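Local coordinates for StiE protein (Stigmatella aurantiaca, PDB 6ECX) that carries an S-adenosylmethionine-dependent O-methyltransferase domain of a polyketide synthase module, which probably methylates an oxygen of the growing polyketide chain, at residues A[116-121]-A[146-151]. Numbering follows the deposited sequence.
With SAM (S-adenosylmethionine), chain B.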
loop_
_atom_site.group_PDB
_atom_site.type_symbol
_atom_site.label_atom_id
_atom_site.label_comp_id
_atom_site.label_asym_id
_atom_site.label_seq_id
_atom_site.Cartn_x
_atom_site.Cartn_y
_atom_site.Cartn_z
ATOM N N ASP A 116 0.341 15.842 3.804
ATOM C CA ASP A 116 -0.941 16.015 3.128
ATOM C C ASP A 116 -1.462 14.663 2.669
ATOM O O ASP A 116 -0.687 13.785 2.286
ATOM C CB ASP A 116 -0.808 16.953 1.917
ATOM C CG ASP A 116 -0.403 18.369 2.328
ATOM O OD1 ASP A 116 -0.919 18.817 3.367
ATOM O OD2 ASP A 116 0.438 19.011 1.645
ATOM N N GLY A 117 -2.774 14.493 2.700
ATOM C CA GLY A 117 -3.391 13.270 2.204
ATOM C C GLY A 117 -4.487 13.576 1.207
ATOM O O GLY A 117 -5.227 14.553 1.362
ATOM N N TYR A 118 -4.574 12.744 0.166
ATOM C CA TYR A 118 -5.693 12.756 -0.777
ATOM C C TYR A 118 -6.457 11.445 -0.660
ATOM O O TYR A 118 -5.852 10.370 -0.577
ATOM C CB TYR A 118 -5.237 12.889 -2.241
ATOM C CG TYR A 118 -4.946 14.271 -2.788
ATOM C CD1 TYR A 118 -4.884 15.377 -1.964
ATOM C CD2 TYR A 118 -4.703 14.453 -4.156
ATOM C CE1 TYR A 118 -4.614 16.623 -2.476
ATOM C CE2 TYR A 118 -4.428 15.706 -4.676
ATOM C CZ TYR A 118 -4.393 16.790 -3.819
ATOM O OH TYR A 118 -4.132 18.056 -4.301
ATOM N N THR A 119 -7.782 11.533 -0.662
ATOM C CA THR A 119 -8.631 10.367 -0.857
ATOM C C THR A 119 -9.834 10.796 -1.683
ATOM O O THR A 119 -10.288 11.936 -1.589
ATOM C CB THR A 119 -9.092 9.757 0.479
ATOM O OG1 THR A 119 -9.986 8.659 0.235
ATOM C CG2 THR A 119 -9.802 10.801 1.324
ATOM N N ILE A 120 -10.350 9.880 -2.510
ATOM C CA ILE A 120 -11.533 10.212 -3.298
ATOM C C ILE A 120 -12.817 9.963 -2.528
ATOM O O ILE A 120 -13.888 10.411 -2.968
ATOM C CB ILE A 120 -11.588 9.435 -4.628
ATOM C CG1 ILE A 120 -11.560 7.928 -4.375
ATOM C CG2 ILE A 120 -10.468 9.878 -5.554
ATOM C CD1 ILE A 120 -11.598 7.108 -5.644
ATOM N N SER A 121 -12.749 9.273 -1.392
ATOM C CA SER A 121 -13.937 9.019 -0.584
ATOM C C SER A 121 -14.233 10.217 0.310
ATOM O O SER A 121 -13.409 10.581 1.163
ATOM C CB SER A 121 -13.737 7.763 0.257
ATOM O OG SER A 121 -14.761 7.645 1.232
ATOM N N ARG A 146 -9.741 14.539 -3.099
ATOM C CA ARG A 146 -9.251 14.874 -4.426
ATOM C C ARG A 146 -8.729 13.606 -5.090
ATOM O O ARG A 146 -8.453 12.601 -4.429
ATOM C CB ARG A 146 -8.159 15.965 -4.379
ATOM C CG ARG A 146 -8.623 17.280 -3.743
ATOM C CD ARG A 146 -8.223 18.497 -4.544
ATOM N NE ARG A 146 -6.940 19.021 -4.109
ATOM C CZ ARG A 146 -6.760 20.220 -3.568
ATOM N NH1 ARG A 146 -7.780 21.044 -3.408
ATOM N NH2 ARG A 146 -5.543 20.604 -3.207
ATOM N N ASP A 147 -8.628 13.660 -6.414
ATOM C CA ASP A 147 -8.259 12.512 -7.233
ATOM C C ASP A 147 -6.802 12.660 -7.647
ATOM O O ASP A 147 -6.454 13.586 -8.385
ATOM C CB ASP A 147 -9.170 12.415 -8.461
ATOM C CG ASP A 147 -8.894 11.176 -9.317
ATOM O OD1 ASP A 147 -7.740 10.685 -9.363
ATOM O OD2 ASP A 147 -9.854 10.695 -9.958
ATOM N N SER A 148 -5.966 11.722 -7.188
ATOM C CA SER A 148 -4.517 11.805 -7.352
ATOM C C SER A 148 -4.067 11.692 -8.807
ATOM O O SER A 148 -2.916 12.021 -9.108
ATOM C CB SER A 148 -3.847 10.717 -6.510
ATOM O OG SER A 148 -4.105 10.906 -5.127
ATOM N N ALA A 149 -4.926 11.218 -9.708
ATOM C CA ALA A 149 -4.650 11.272 -11.136
ATOM C C ALA A 149 -5.180 12.535 -11.808
ATOM O O ALA A 149 -4.748 12.849 -12.923
ATOM C CB ALA A 149 -5.250 10.052 -11.850
ATOM N N LYS A 150 -6.097 13.268 -11.174
ATOM C CA LYS A 150 -6.711 14.430 -11.811
ATOM C C LYS A 150 -6.371 15.749 -11.137
ATOM O O LYS A 150 -6.467 16.793 -11.786
ATOM C CB LYS A 150 -8.243 14.302 -11.834
ATOM C CG LYS A 150 -8.781 13.046 -12.462
ATOM C CD LYS A 150 -10.309 13.048 -12.411
ATOM C CE LYS A 150 -10.891 11.878 -13.181
ATOM N NZ LYS A 150 -10.358 10.580 -12.686
ATOM N N ASP A 151 -6.012 15.731 -9.853
ATOM C CA ASP A 151 -5.770 16.932 -9.056
ATOM C C ASP A 151 -4.301 16.982 -8.659
ATOM O O ASP A 151 -3.801 16.055 -8.009
ATOM C CB ASP A 151 -6.629 16.935 -7.794
ATOM C CG ASP A 151 -8.107 17.059 -8.094
ATOM O OD1 ASP A 151 -8.493 17.980 -8.850
ATOM O OD2 ASP A 151 -8.886 16.223 -7.579
HETATM N N SAM B . -3.216 3.696 2.153
HETATM C CA SAM B . -4.301 3.448 3.095
HETATM C C SAM B . -3.939 2.323 4.055
HETATM O O SAM B . -2.969 1.613 3.805
HETATM O OXT SAM B . -4.584 2.097 5.084
HETATM C CB SAM B . -5.577 3.113 2.343
HETATM C CG SAM B . -5.428 2.020 1.292
HETATM S SD SAM B . -7.052 1.574 0.621
HETATM C CE SAM B . -6.788 -0.174 0.223
HETATM C "C5'" SAM B . -7.081 2.449 -0.964
HETATM C "C4'" SAM B . -7.213 3.965 -0.801
HETATM O "O4'" SAM B . -6.940 4.665 -2.006
HETATM C "C3'" SAM B . -8.588 4.453 -0.354
HETATM O "O3'" SAM B . -8.348 5.397 0.675
HETATM C "C2'" SAM B . -9.157 5.181 -1.564
HETATM O "O2'" SAM B . -10.018 6.257 -1.247
HETATM C "C1'" SAM B . -7.878 5.706 -2.200
HETATM N N9 SAM B . -7.958 6.042 -3.636
HETATM C C8 SAM B . -8.339 5.198 -4.651
HETATM N N7 SAM B . -8.241 5.869 -5.827
HETATM C C5 SAM B . -7.814 7.129 -5.583
HETATM C C6 SAM B . -7.550 8.210 -6.403
HETATM N N6 SAM B . -7.716 8.127 -7.723
HETATM N N1 SAM B . -7.105 9.402 -5.853
HETATM C C2 SAM B . -6.915 9.511 -4.495
HETATM N N3 SAM B . -7.178 8.425 -3.688
HETATM C C4 SAM B . -7.625 7.252 -4.210
#
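Arg146 meets segment 116-121 through one weak backbone hydrogen bond, from its N to Thr119 O. The nearest CA atoms across the contact are those of Ile120 and Arg146, 5.3 Å apart. Tyr118 and Arg146 carry most of the side-chain contact. Arg146 CB sits over the centre of one face of the Tyr118 ring, 3.7 Å from its centroid, a CH-pi contact. The arginine chain bends at chi2 (-134°) and chi3 (-92°), which sets CD and then NE, and NE lies at the phenol oxygen. The guanidinium plane is nearly perpendicular to the ring (88°). Both NE and NH2 of Arg146 donate to Tyr118 OH, NE at 3.0 Å, and the oxygen lies in the guanidinium plane. Tyr118 OH also bonds Asp152 O, so three bonds hold it. Asp151 O lies at the ring edge, 3.4 Å from Tyr118 CE2.

Beyond the tyrosine, the two segments hold the adenine of S-adenosylmethionine. Ser148 N donates to SAM N1 at 2.9 Å in an almost straight bond. SAM N6 donates to Asp147 OD1 at 3.0 Å. The same carboxylate oxygen accepts Ala149 N in an Asx turn, while Asp147 OD2 forms a salt bridge with Lys150 NZ. These bonds fix the carboxylate beside the adenine. Ile120 CG2 reaches the base, 3.4 Å from SAM N1, and also packs on Asp147 CA. Ser148 OG is hydrogen-bonded to Phe95 O.

This is the adenine end of the cofactor pocket in a Rossmann-like methyltransferase fold. Strand 114-119 runs between the parallel strands 91-94 and 141-145, the latter at the sheet edge. Ser121 N-caps helix 122-134, and segment 146-151 lies in the loop leading from strand 141-145 towards strand 157-163.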